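Sugar phosphate isomerase/epimerase (Parabacteroides distasonis, PDB 3L23) binds a magnesium ion within a xylose isomerase-like TIM barrel and probably acts as an isomerase or epimerase on sugar substrates. Local coordinates at residues 117-131 with 156-170. Numbering follows the deposited sequence.
Sequences HAKLGCKYLIQPMMP and EGIATGFGYHNHNME. With MG (magnesium ion), chain B.
Strands 124-127 and 162-165 pair side by side in the wall of a TIM barrel, the two parallel strands of a beta-alpha-beta unit whose crossover is helix 136-155; their C-terminal ends open onto the magnesium site. Three backbone bonds join them: G163 N to L125 O, Q127 N to G163 O, and H165 N to Q127 O, the last 2.9 Å and almost straight at 178°. Where I126 sits opposite G163, the bare glycine leaves room for the isoleucine, whose CG1 lies 4.0 Å from G163 CA. On the other face of the sheet, the Q127 amide stands nearly perpendicular to the F162 ring and brings OE1 to its edge, 3.6 Å from CZ. Q127 NE2 donates to M129 O, nearly in line with its C=O, and also hydrogen-bonds Y98 OH, so the amide is pinned between chain and side chain. At the N-terminal end of the strands, T160 OG1 donates to K123 O at 2.6 Å, and a water joins that hydroxyl to L125 N and G161 O; toward the helix end, I158 CD1 rests against H117 CB and A118 N. At the opposite end, the selenomethionine M130 packs its CB on Y164 OH, which donates a hydrogen bond to E170 OE2 on its anti lone pair. H165 holds the metal together with D216, H242 and E275. Its CG is anti to the backbone N (chi1 161°), bringing the ND1 side of the ring against P128 CB. NE2 ligates magnesium at 2.2 Å, while ND1 donates in the ring plane to a lone pair of P128 O, 3.3 Å away, fixing the ring's rotation.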
loop_
_atom_site.group_PDB
_atom_site.type_symbol
_atom_site.label_atom_id
_atom_site.label_comp_id
_atom_site.label_asym_id
_atom_site.label_seq_id
_atom_site.Cartn_x
_atom_site.Cartn_y
_atom_site.Cartn_z
ATOM N N HIS A 117 -15.217 -1.388 4.237
ATOM C CA HIS A 117 -14.063 -2.166 4.723
ATOM C C HIS A 117 -14.248 -2.665 6.155
ATOM O O HIS A 117 -13.688 -3.710 6.488
ATOM C CB HIS A 117 -12.767 -1.410 4.518
ATOM C CG HIS A 117 -12.345 -1.400 3.086
ATOM N ND1 HIS A 117 -12.910 -0.556 2.152
ATOM C CD2 HIS A 117 -11.450 -2.157 2.416
ATOM C CE1 HIS A 117 -12.369 -0.786 0.971
ATOM N NE2 HIS A 117 -11.487 -1.761 1.097
ATOM N N ALA A 118 -15.063 -1.967 6.958
ATOM C CA ALA A 118 -15.449 -2.466 8.268
ATOM C C ALA A 118 -16.276 -3.740 8.069
ATOM O O ALA A 118 -16.075 -4.737 8.754
ATOM C CB ALA A 118 -16.236 -1.418 9.062
ATOM N N LYS A 119 -17.204 -3.727 7.114
ATOM C CA LYS A 119 -17.980 -4.923 6.828
ATOM C C LYS A 119 -17.105 -6.058 6.325
ATOM O O LYS A 119 -17.411 -7.229 6.593
ATOM C CB LYS A 119 -19.088 -4.635 5.827
ATOM C CG LYS A 119 -20.177 -3.755 6.373
ATOM N N LEU A 120 -16.037 -5.732 5.603
ATOM C CA LEU A 120 -15.077 -6.742 5.139
ATOM C C LEU A 120 -14.150 -7.269 6.264
ATOM O O LEU A 120 -13.434 -8.254 6.045
ATOM C CB LEU A 120 -14.208 -6.202 3.994
ATOM C CG LEU A 120 -14.781 -6.032 2.595
ATOM C CD1 LEU A 120 -13.819 -5.243 1.680
ATOM C CD2 LEU A 120 -15.135 -7.420 2.000
ATOM N N GLY A 121 -14.142 -6.624 7.434
ATOM C CA GLY A 121 -13.269 -7.029 8.544
ATOM C C GLY A 121 -11.804 -6.724 8.315
ATOM O O GLY A 121 -10.919 -7.323 8.933
ATOM N N CYS A 122 -11.560 -5.727 7.483
ATOM C CA CYS A 122 -10.256 -5.362 7.035
ATOM C C CYS A 122 -9.545 -4.532 8.118
ATOM O O CYS A 122 -10.105 -3.538 8.640
ATOM C CB CYS A 122 -10.461 -4.641 5.706
ATOM S SG CYS A 122 -9.095 -4.557 4.744
ATOM N N LYS A 123 -8.352 -4.950 8.519
ATOM C CA LYS A 123 -7.621 -4.258 9.594
ATOM C C LYS A 123 -7.038 -2.896 9.192
ATOM O O LYS A 123 -7.068 -1.939 10.002
ATOM C CB LYS A 123 -6.527 -5.175 10.155
ATOM C CG LYS A 123 -5.596 -4.474 11.122
ATOM C CD LYS A 123 -4.692 -5.414 11.837
ATOM C CE LYS A 123 -3.891 -4.661 12.890
ATOM N NZ LYS A 123 -3.158 -5.579 13.804
ATOM N N TYR A 124 -6.446 -2.850 7.989
ATOM C CA TYR A 124 -5.854 -1.648 7.424
ATOM C C TYR A 124 -6.586 -1.170 6.173
ATOM O O TYR A 124 -6.951 -1.980 5.331
ATOM C CB TYR A 124 -4.410 -1.916 7.035
ATOM C CG TYR A 124 -3.520 -2.498 8.123
ATOM C CD1 TYR A 124 -2.960 -1.692 9.071
ATOM C CD2 TYR A 124 -3.206 -3.848 8.134
ATOM C CE1 TYR A 124 -2.114 -2.188 10.030
ATOM C CE2 TYR A 124 -2.367 -4.380 9.104
ATOM C CZ TYR A 124 -1.816 -3.541 10.041
ATOM O OH TYR A 124 -0.992 -4.063 11.010
ATOM N N LEU A 125 -6.737 0.151 6.069
ATOM C CA LEU A 125 -7.266 0.842 4.884
ATOM C C LEU A 125 -6.206 1.877 4.509
ATOM O O LEU A 125 -5.862 2.751 5.319
ATOM C CB LEU A 125 -8.612 1.494 5.200
ATOM C CG LEU A 125 -9.376 2.043 4.000
ATOM C CD1 LEU A 125 -9.635 0.990 2.938
ATOM C CD2 LEU A 125 -10.695 2.727 4.455
ATOM N N ILE A 126 -5.681 1.763 3.286
ATOM C CA ILE A 126 -4.447 2.460 2.883
ATOM C C ILE A 126 -4.605 3.146 1.521
ATOM O O ILE A 126 -5.131 2.562 0.584
ATOM C CB ILE A 126 -3.259 1.475 2.834
ATOM C CG1 ILE A 126 -2.953 0.915 4.232
ATOM C CG2 ILE A 126 -2.009 2.121 2.222
ATOM C CD1 ILE A 126 -1.954 -0.243 4.363
ATOM N N GLN A 127 -4.187 4.411 1.450
ATOM C CA GLN A 127 -4.102 5.185 0.202
ATOM C C GLN A 127 -2.698 5.002 -0.371
ATOM O O GLN A 127 -1.720 5.306 0.316
ATOM C CB GLN A 127 -4.356 6.659 0.441
ATOM C CG GLN A 127 -4.193 7.458 -0.827
ATOM C CD GLN A 127 -4.636 8.865 -0.649
ATOM O OE1 GLN A 127 -5.549 9.139 0.151
ATOM N NE2 GLN A 127 -4.015 9.788 -1.398
ATOM N N PRO A 128 -2.588 4.445 -1.589
ATOM C CA PRO A 128 -1.249 4.196 -2.196
ATOM C C PRO A 128 -0.728 5.189 -3.211
ATOM O O PRO A 128 0.431 5.064 -3.609
ATOM C CB PRO A 128 -1.466 2.856 -2.877
ATOM C CG PRO A 128 -2.862 3.000 -3.430
ATOM C CD PRO A 128 -3.648 3.800 -2.391
HETATM N N MSE A 129 -1.520 6.168 -3.654
HETATM C CA MSE A 129 -1.083 7.132 -4.652
HETATM C C MSE A 129 -0.971 8.545 -4.074
HETATM O O MSE A 129 -1.839 8.988 -3.370
HETATM C CB MSE A 129 -2.038 7.168 -5.864
HETATM C CG MSE A 129 -1.542 8.021 -7.051
HETATM SE SE MSE A 129 0.225 7.285 -7.783
HETATM C CE MSE A 129 -0.316 5.578 -7.679
HETATM N N MSE A 130 0.126 9.230 -4.394
HETATM C CA MSE A 130 0.362 10.575 -3.906
HETATM C C MSE A 130 -0.522 11.602 -4.620
HETATM O O MSE A 130 -0.624 11.601 -5.874
HETATM C CB MSE A 130 1.842 10.963 -4.124
HETATM C CG MSE A 130 2.267 12.117 -3.262
HETATM SE SE MSE A 130 4.077 12.726 -3.645
HETATM C CE MSE A 130 3.806 13.591 -5.161
ATOM N N PRO A 131 -1.200 12.495 -3.838
ATOM C CA PRO A 131 -1.830 13.645 -4.472
ATOM C C PRO A 131 -0.802 14.561 -5.122
ATOM O O PRO A 131 0.402 14.395 -4.951
ATOM C CB PRO A 131 -2.534 14.387 -3.308
ATOM C CG PRO A 131 -2.578 13.461 -2.198
ATOM C CD PRO A 131 -1.445 12.467 -2.382
ATOM N N GLU A 156 -16.055 4.946 11.335
ATOM C CA GLU A 156 -16.719 3.835 10.655
ATOM C C GLU A 156 -16.291 2.468 11.188
ATOM O O GLU A 156 -16.833 1.436 10.755
ATOM C CB GLU A 156 -16.485 3.909 9.137
ATOM C CG GLU A 156 -17.116 5.124 8.498
ATOM C CD GLU A 156 -18.589 5.266 8.809
ATOM O OE1 GLU A 156 -19.301 4.239 8.755
ATOM O OE2 GLU A 156 -19.042 6.395 9.126
ATOM N N GLY A 157 -15.315 2.433 12.091
ATOM C CA GLY A 157 -14.942 1.181 12.735
ATOM C C GLY A 157 -13.600 0.575 12.442
ATOM O O GLY A 157 -13.356 -0.547 12.857
ATOM N N ILE A 158 -12.730 1.289 11.731
ATOM C CA ILE A 158 -11.385 0.807 11.421
ATOM C C ILE A 158 -10.401 1.554 12.323
ATOM O O ILE A 158 -10.004 2.670 12.028
ATOM C CB ILE A 158 -11.073 0.985 9.924
ATOM C CG1 ILE A 158 -12.132 0.224 9.091
ATOM C CG2 ILE A 158 -9.685 0.477 9.582
ATOM C CD1 ILE A 158 -11.914 0.279 7.581
ATOM N N ALA A 159 -10.049 0.925 13.441
ATOM C CA ALA A 159 -9.322 1.572 14.520
ATOM C C ALA A 159 -7.935 2.053 14.139
ATOM O O ALA A 159 -7.390 2.952 14.781
ATOM C CB ALA A 159 -9.221 0.640 15.690
ATOM N N THR A 160 -7.331 1.421 13.146
ATOM C CA THR A 160 -5.995 1.839 12.667
ATOM C C THR A 160 -5.940 3.211 11.990
ATOM O O THR A 160 -4.859 3.767 11.834
ATOM C CB THR A 160 -5.387 0.798 11.712
ATOM O OG1 THR A 160 -6.318 0.504 10.658
ATOM C CG2 THR A 160 -5.017 -0.476 12.472
ATOM N N GLY A 161 -7.083 3.761 11.603
ATOM C CA GLY A 161 -7.128 5.067 10.973
ATOM C C GLY A 161 -6.691 5.059 9.513
ATOM O O GLY A 161 -7.099 4.177 8.737
ATOM N N PHE A 162 -5.839 6.024 9.162
ATOM C CA PHE A 162 -5.421 6.264 7.782
ATOM C C PHE A 162 -4.001 5.757 7.558
ATOM O O PHE A 162 -3.064 6.182 8.254
ATOM C CB PHE A 162 -5.493 7.776 7.457
ATOM C CG PHE A 162 -5.055 8.119 6.067
ATOM C CD1 PHE A 162 -5.964 8.080 5.001
ATOM C CD2 PHE A 162 -3.751 8.455 5.803
ATOM C CE1 PHE A 162 -5.563 8.422 3.712
ATOM C CE2 PHE A 162 -3.353 8.767 4.485
ATOM C CZ PHE A 162 -4.260 8.740 3.468
ATOM N N GLY A 163 -3.832 4.834 6.614
ATOM C CA GLY A 163 -2.506 4.385 6.224
ATOM C C GLY A 163 -2.105 4.970 4.890
ATOM O O GLY A 163 -2.950 5.139 4.005
ATOM N N TYR A 164 -0.803 5.205 4.717
ATOM C CA TYR A 164 -0.263 5.782 3.483
ATOM C C TYR A 164 0.874 4.933 2.914
ATOM O O TYR A 164 1.858 4.664 3.621
ATOM C CB TYR A 164 0.247 7.226 3.713
ATOM C CG TYR A 164 0.645 7.884 2.396
ATOM C CD1 TYR A 164 -0.306 8.396 1.535
ATOM C CD2 TYR A 164 1.982 7.867 1.970
ATOM C CE1 TYR A 164 0.071 8.932 0.305
ATOM C CE2 TYR A 164 2.348 8.401 0.764
ATOM C CZ TYR A 164 1.378 8.922 -0.058
ATOM O OH TYR A 164 1.714 9.470 -1.267
ATOM N N HIS A 165 0.738 4.564 1.631
ATOM C CA HIS A 165 1.752 3.795 0.875
ATOM C C HIS A 165 2.425 4.698 -0.148
ATOM O O HIS A 165 1.785 5.404 -0.944
ATOM C CB HIS A 165 1.103 2.551 0.211
ATOM C CG HIS A 165 1.885 1.952 -0.930
ATOM N ND1 HIS A 165 1.964 2.559 -2.167
ATOM C CD2 HIS A 165 2.566 0.781 -1.048
ATOM C CE1 HIS A 165 2.675 1.803 -2.990
ATOM N NE2 HIS A 165 3.053 0.716 -2.335
ATOM N N ASN A 166 3.760 4.641 -0.180
ATOM C CA ASN A 166 4.553 5.480 -1.034
ATOM C C ASN A 166 5.053 4.770 -2.284
ATOM O O ASN A 166 5.188 3.542 -2.296
ATOM C CB ASN A 166 5.809 5.942 -0.307
ATOM C CG ASN A 166 6.721 4.763 0.079
ATOM O OD1 ASN A 166 6.422 3.978 1.014
ATOM N ND2 ASN A 166 7.864 4.641 -0.630
ATOM N N HIS A 167 5.295 5.568 -3.324
ATOM C CA HIS A 167 6.195 5.176 -4.415
ATOM C C HIS A 167 7.477 6.008 -4.252
ATOM O O HIS A 167 7.960 6.146 -3.126
ATOM C CB HIS A 167 5.559 5.298 -5.796
ATOM C CG HIS A 167 4.358 4.413 -5.990
ATOM N ND1 HIS A 167 3.117 4.730 -5.489
ATOM C CD2 HIS A 167 4.203 3.242 -6.655
ATOM C CE1 HIS A 167 2.245 3.793 -5.823
ATOM N NE2 HIS A 167 2.874 2.873 -6.535
ATOM N N ASN A 168 8.048 6.548 -5.316
ATOM C CA ASN A 168 9.270 7.342 -5.174
ATOM C C ASN A 168 9.077 8.824 -5.344
ATOM O O ASN A 168 9.988 9.585 -5.024
ATOM C CB ASN A 168 10.393 6.827 -6.114
ATOM C CG ASN A 168 10.021 6.826 -7.579
ATOM O OD1 ASN A 168 8.843 6.956 -7.968
ATOM N ND2 ASN A 168 11.045 6.598 -8.424
HETATM N N MSE A 169 7.906 9.246 -5.813
HETATM C CA MSE A 169 7.652 10.676 -5.972
HETATM C C MSE A 169 7.716 11.415 -4.645
HETATM O O MSE A 169 7.961 12.621 -4.618
HETATM C CB MSE A 169 6.274 10.972 -6.609
HETATM C CG MSE A 169 6.012 10.425 -8.011
HETATM SE SE MSE A 169 5.395 8.517 -7.869
HETATM C CE MSE A 169 4.375 8.668 -6.283
ATOM N N GLU A 170 7.421 10.710 -3.565
ATOM C CA GLU A 170 7.446 11.299 -2.210
ATOM C C GLU A 170 8.865 11.712 -1.821
ATOM O O GLU A 170 9.065 12.453 -0.862
ATOM C CB GLU A 170 6.865 10.320 -1.190
ATOM C CG GLU A 170 5.396 9.991 -1.348
ATOM C CD GLU A 170 5.052 8.936 -2.373
ATOM O OE1 GLU A 170 5.928 8.459 -3.133
ATOM O OE2 GLU A 170 3.880 8.507 -2.339
HETATM MG MG MG B . 3.876 -1.135 -3.291
HETATM O O HOH W 1 -8.256 -1.775 12.447
HETATM O O HOH W 2 -6.066 1.732 8.352
HETATM O O HOH W 3 2.338 6.999 -3.979
HETATM O O HOH W 4 4.139 -0.008 -5.078
HETATM O O HOH W 5 1.676 -1.115 -4.160
#